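PDB 2ZZJ: glucuronan lyase A from Trichoderma reesei, which is an endo-acting lyase that probably cleaves beta-1,4-glucuronan by elimination, and whose beta-jelly-roll fold carries a bound calcium ion. Local coordinates for residues Thr145-Gly149 with Ala150-Val154; Tyr200-Ser203 with Trp204-Gly208. All coordinates share one frame; numbering follows the deposited sequence.

Interaction 1: residues Thr145-Gly149 with Ala150-Val154; sequences TVSAG and AWHRV
His152 reaches back across the turn that follows strand 135-145 and donates from NE2 to the backbone O of Ser147, 2.8 Å away. The bond is fairly straight, 158° at the hydrogen; the donor lies in the carbonyl plane on a lone pair, and the oxygen sits only 5° out of the imidazole plane. Beside this bond the Ser147 hydroxyl closes on the ring, OG standing 3.0 Å from His152 CE1. Val146 comes at the imidazole obliquely with one methyl, its CG1 lying 3.7 Å from His152 CD2, and it is the valine's first torsion (chi1 -178°), with CG1 anti to the backbone N, that brings this branch to the ring. A water ties the turn again, donating to Ser147 O at 2.6 Å and to Ala150 O at 2.7 Å. Gly149, with positive phi, carries the chain round to Ala150. Further out, Asp173 takes the hydrogen bond of His152 ND1 and Phe172 stacks on the ring. Both imidazole nitrogens thus have acceptors, which fixes the ring's rotation; with ND1 facing a carboxylate and NE2 a carbonyl, the buried histidine could favour the doubly protonated form.

Interaction 2: residues Tyr200-Ser203 with Trp204-Gly208; sequences YANS and WHDDG
The backbone coils into the short helix 202-207 just after an inverse gamma turn centred on Ala201, and two i to i+4 bonds close it: Asp206 N to Asn202 O is nearly straight at 171°, whereas Asp207 N meets Ser203 O at 2.8 Å from above the carbonyl plane. This short helix follows strand 199-200 of the jelly roll, and Gly208 is the first residue after it to leave helical phi/psi, with positive phi. The methyl of Ala201 lies over one face of the Trp204 indole in a CH-pi contact, CB standing 3.8 Å from the centroid of the six-membered ring. Tyr44 and Tyr52 pack edge-to-face with the same indole, and NE1 is bonded to Tyr87. A leucine in place of Trp204 would probably deprive the Ala201 methyl of the indole face and leave the Tyr87 hydroxyl without its NE1 partner. Waters link Asp206 to Tyr200 OH and to Asn202 ND2, the amide oxygen of Asn202 being bonded to Ser86. His205 ND1 donates to Asp206 OD1 across 3.0 Å; OD1 accepts through its anti lone pair and lies 6° out of the imidazole plane.

How the interactions relate
Interactions 1 and 2 follow one another along the chain and do not touch: their centres are 22 Å apart and their nearest atoms about 14 Å. Interaction 1 is a turn leading from strand 135-145 of one sheet of the jelly roll into strand 152-160 of the other, whereas residues 200-208 hold the short helix 202-207, just after strand 199-200, which pairs with strand 53-63 in the sheet that also holds 135-145. Interaction 1 is the one closer to the calcium site, the side chain of His152 lying about 11 Å from that of the calcium ligand Asp222, which Trp151 touches; a citrate, probably from crystallisation, is bound near Gly149. Interaction 2 lies away from the calcium site.

Interaction 1: residues Thr145-Gly149 with Ala150-Val154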
loop_
_atom_site.group_PDB
_atom_site.type_symbol
_atom_site.label_atom_id
_atom_site.label_comp_id
_atom_site.label_asym_id
_atom_site.label_seq_id
_atom_site.Cartn_x
_atom_site.Cartn_y
_atom_site.Cartn_z
ATOM N N THR A 145 -16.414 -1.262 0.563
ATOM C CA THR A 145 -16.803 -0.403 -0.547
ATOM C C THR A 145 -16.159 0.972 -0.380
ATOM O O THR A 145 -16.230 1.613 0.694
ATOM C CB THR A 145 -18.356 -0.259 -0.610
ATOM O OG1 THR A 145 -18.913 -1.568 -0.718
ATOM C CG2 THR A 145 -18.747 0.520 -1.814
ATOM N N VAL A 146 -15.524 1.427 -1.445
ATOM C CA VAL A 146 -14.800 2.671 -1.408
ATOM C C VAL A 146 -15.521 3.722 -2.242
ATOM O O VAL A 146 -15.672 3.550 -3.472
ATOM C CB VAL A 146 -13.331 2.484 -1.945
ATOM C CG1 VAL A 146 -12.594 3.769 -1.850
ATOM C CG2 VAL A 146 -12.593 1.380 -1.175
ATOM N N SER A 147 -15.959 4.781 -1.585
ATOM C CA SER A 147 -16.549 5.932 -2.252
ATOM C C SER A 147 -15.498 6.895 -2.786
ATOM O O SER A 147 -14.468 7.137 -2.155
ATOM C CB SER A 147 -17.496 6.667 -1.307
ATOM O OG SER A 147 -16.764 7.250 -0.233
ATOM N N ALA A 148 -15.754 7.442 -3.960
ATOM C CA ALA A 148 -14.870 8.449 -4.530
ATOM C C ALA A 148 -15.073 9.822 -3.895
ATOM O O ALA A 148 -16.162 10.128 -3.377
ATOM C CB ALA A 148 -15.087 8.532 -6.070
ATOM N N GLY A 149 -14.048 10.672 -3.951
ATOM C CA GLY A 149 -14.158 12.057 -3.503
ATOM C C GLY A 149 -14.322 12.269 -2.010
ATOM O O GLY A 149 -14.639 13.394 -1.583
ATOM N N ALA A 150 -14.023 11.230 -1.223
ATOM C CA ALA A 150 -14.111 11.277 0.228
ATOM C C ALA A 150 -12.842 10.710 0.876
ATOM O O ALA A 150 -12.344 9.673 0.433
ATOM C CB ALA A 150 -15.327 10.451 0.689
ATOM N N TRP A 151 -12.381 11.337 1.959
ATOM C CA TRP A 151 -11.232 10.792 2.724
ATOM C C TRP A 151 -11.626 9.513 3.439
ATOM O O TRP A 151 -12.614 9.488 4.224
ATOM C CB TRP A 151 -10.716 11.798 3.746
ATOM C CG TRP A 151 -9.921 12.894 3.111
ATOM C CD1 TRP A 151 -10.341 14.166 2.794
ATOM C CD2 TRP A 151 -8.574 12.791 2.688
ATOM N NE1 TRP A 151 -9.309 14.863 2.217
ATOM C CE2 TRP A 151 -8.207 14.040 2.143
ATOM C CE3 TRP A 151 -7.628 11.747 2.706
ATOM C CZ2 TRP A 151 -6.931 14.281 1.626
ATOM C CZ3 TRP A 151 -6.369 11.985 2.206
ATOM C CH2 TRP A 151 -6.028 13.249 1.666
ATOM N N HIS A 152 -10.866 8.458 3.198
ATOM C CA HIS A 152 -11.006 7.190 3.915
ATOM C C HIS A 152 -9.789 6.937 4.790
ATOM O O HIS A 152 -8.740 7.460 4.513
ATOM C CB HIS A 152 -11.172 6.050 2.922
ATOM C CG HIS A 152 -12.394 6.208 2.073
ATOM N ND1 HIS A 152 -13.674 6.172 2.601
ATOM C CD2 HIS A 152 -12.535 6.411 0.741
ATOM C CE1 HIS A 152 -14.549 6.356 1.624
ATOM N NE2 HIS A 152 -13.888 6.476 0.479
ATOM N N ARG A 153 -9.966 6.162 5.856
ATOM C CA ARG A 153 -8.954 5.995 6.854
ATOM C C ARG A 153 -8.758 4.520 7.076
ATOM O O ARG A 153 -9.718 3.794 7.401
ATOM C CB ARG A 153 -9.375 6.676 8.186
ATOM C CG ARG A 153 -9.525 8.216 8.101
ATOM C CD ARG A 153 -10.929 8.668 7.633
ATOM N NE ARG A 153 -12.007 8.237 8.530
ATOM C CZ ARG A 153 -13.285 8.107 8.144
ATOM N NH1 ARG A 153 -13.643 8.363 6.875
ATOM N NH2 ARG A 153 -14.206 7.702 9.015
ATOM N N VAL A 154 -7.504 4.083 6.941
ATOM C CA VAL A 154 -7.157 2.663 6.951
ATOM C C VAL A 154 -6.212 2.448 8.120
ATOM O O VAL A 154 -5.263 3.240 8.313
ATOM C CB VAL A 154 -6.438 2.218 5.634
ATOM C CG1 VAL A 154 -5.934 0.766 5.734
ATOM C CG2 VAL A 154 -7.357 2.381 4.410
HETATM O O HOH W 1 -12.186 8.437 -1.914
#

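Interaction 2: residues Tyr200-Ser203 with Trp204-Gly208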
loop_
_atom_site.group_PDB
_atom_site.type_symbol
_atom_site.label_atom_id
_atom_site.label_comp_id
_atom_site.label_asym_id
_atom_site.label_seq_id
_atom_site.Cartn_x
_atom_site.Cartn_y
_atom_site.Cartn_z
ATOM N N TYR A 200 -0.015 3.286 -7.543
ATOM C CA TYR A 200 0.764 2.379 -8.382
ATOM C C TYR A 200 -0.174 1.672 -9.345
ATOM O O TYR A 200 -0.937 0.773 -8.966
ATOM C CB TYR A 200 1.573 1.412 -7.501
ATOM C CG TYR A 200 2.201 0.230 -8.227
ATOM C CD1 TYR A 200 2.713 0.377 -9.519
ATOM C CD2 TYR A 200 2.361 -1.000 -7.592
ATOM C CE1 TYR A 200 3.321 -0.699 -10.183
ATOM C CE2 TYR A 200 2.949 -2.099 -8.253
ATOM C CZ TYR A 200 3.442 -1.917 -9.540
ATOM O OH TYR A 200 4.026 -2.965 -10.215
ATOM N N ALA A 201 -0.179 2.133 -10.583
ATOM C CA ALA A 201 -1.182 1.664 -11.532
ATOM C C ALA A 201 -0.658 0.398 -12.149
ATOM O O ALA A 201 -0.162 0.402 -13.278
ATOM C CB ALA A 201 -1.473 2.751 -12.575
ATOM N N ASN A 202 -0.710 -0.687 -11.385
ATOM C CA ASN A 202 0.004 -1.906 -11.770
ATOM C C ASN A 202 -0.627 -2.694 -12.942
ATOM O O ASN A 202 0.072 -3.290 -13.781
ATOM C CB ASN A 202 0.296 -2.811 -10.561
ATOM C CG ASN A 202 -0.934 -3.159 -9.735
ATOM O OD1 ASN A 202 -1.928 -2.455 -9.725
ATOM N ND2 ASN A 202 -0.823 -4.226 -8.968
ATOM N N SER A 203 -1.952 -2.687 -13.006
ATOM C CA SER A 203 -2.647 -3.407 -14.076
ATOM C C SER A 203 -2.382 -2.821 -15.458
ATOM O O SER A 203 -2.473 -3.562 -16.464
ATOM C CB SER A 203 -4.149 -3.466 -13.809
ATOM O OG SER A 203 -4.438 -4.408 -12.789
ATOM N N TRP A 204 -2.076 -1.517 -15.525
ATOM C CA TRP A 204 -1.749 -0.879 -16.793
ATOM C C TRP A 204 -0.554 -1.601 -17.432
ATOM O O TRP A 204 -0.585 -1.928 -18.629
ATOM C CB TRP A 204 -1.411 0.613 -16.616
ATOM C CG TRP A 204 -2.556 1.515 -16.335
ATOM C CD1 TRP A 204 -3.900 1.182 -16.338
ATOM C CD2 TRP A 204 -2.499 2.932 -16.083
ATOM N NE1 TRP A 204 -4.659 2.303 -16.085
ATOM C CE2 TRP A 204 -3.832 3.382 -15.916
ATOM C CE3 TRP A 204 -1.450 3.859 -15.941
ATOM C CZ2 TRP A 204 -4.148 4.709 -15.620
ATOM C CZ3 TRP A 204 -1.767 5.190 -15.653
ATOM C CH2 TRP A 204 -3.118 5.601 -15.494
ATOM N N HIS A 205 0.478 -1.872 -16.638
ATOM C CA HIS A 205 1.638 -2.611 -17.135
ATOM C C HIS A 205 1.352 -4.116 -17.223
ATOM O O HIS A 205 1.531 -4.715 -18.278
ATOM C CB HIS A 205 2.864 -2.342 -16.257
ATOM C CG HIS A 205 3.975 -3.316 -16.473
ATOM N ND1 HIS A 205 3.997 -4.562 -15.879
ATOM C CD2 HIS A 205 5.095 -3.236 -17.230
ATOM C CE1 HIS A 205 5.089 -5.203 -16.262
ATOM N NE2 HIS A 205 5.769 -4.421 -17.082
ATOM N N ASP A 206 0.894 -4.716 -16.123
ATOM C CA ASP A 206 0.693 -6.153 -16.059
ATOM C C ASP A 206 -0.245 -6.663 -17.159
ATOM O O ASP A 206 -0.049 -7.773 -17.667
ATOM C CB ASP A 206 0.174 -6.581 -14.688
ATOM C CG ASP A 206 1.122 -6.206 -13.535
ATOM O OD1 ASP A 206 2.278 -5.786 -13.770
ATOM O OD2 ASP A 206 0.696 -6.336 -12.367
ATOM N N ASP A 207 -1.236 -5.858 -17.538
ATOM C CA ASP A 207 -2.275 -6.337 -18.452
ATOM C C ASP A 207 -1.968 -6.014 -19.909
ATOM O O ASP A 207 -2.573 -6.602 -20.814
ATOM C CB ASP A 207 -3.645 -5.764 -18.101
ATOM C CG ASP A 207 -4.199 -6.285 -16.790
ATOM O OD1 ASP A 207 -3.599 -7.183 -16.139
ATOM O OD2 ASP A 207 -5.272 -5.770 -16.416
ATOM N N GLY A 208 -1.067 -5.065 -20.128
ATOM C CA GLY A 208 -0.707 -4.624 -21.465
ATOM C C GLY A 208 -1.622 -3.570 -22.057
ATOM O O GLY A 208 -1.463 -3.191 -23.221
HETATM O O HOH W 2 3.118 -3.060 -12.894
HETATM O O HOH W 3 1.622 -5.959 -9.822
HETATM O O HOH W 4 -3.946 -6.897 -13.466
#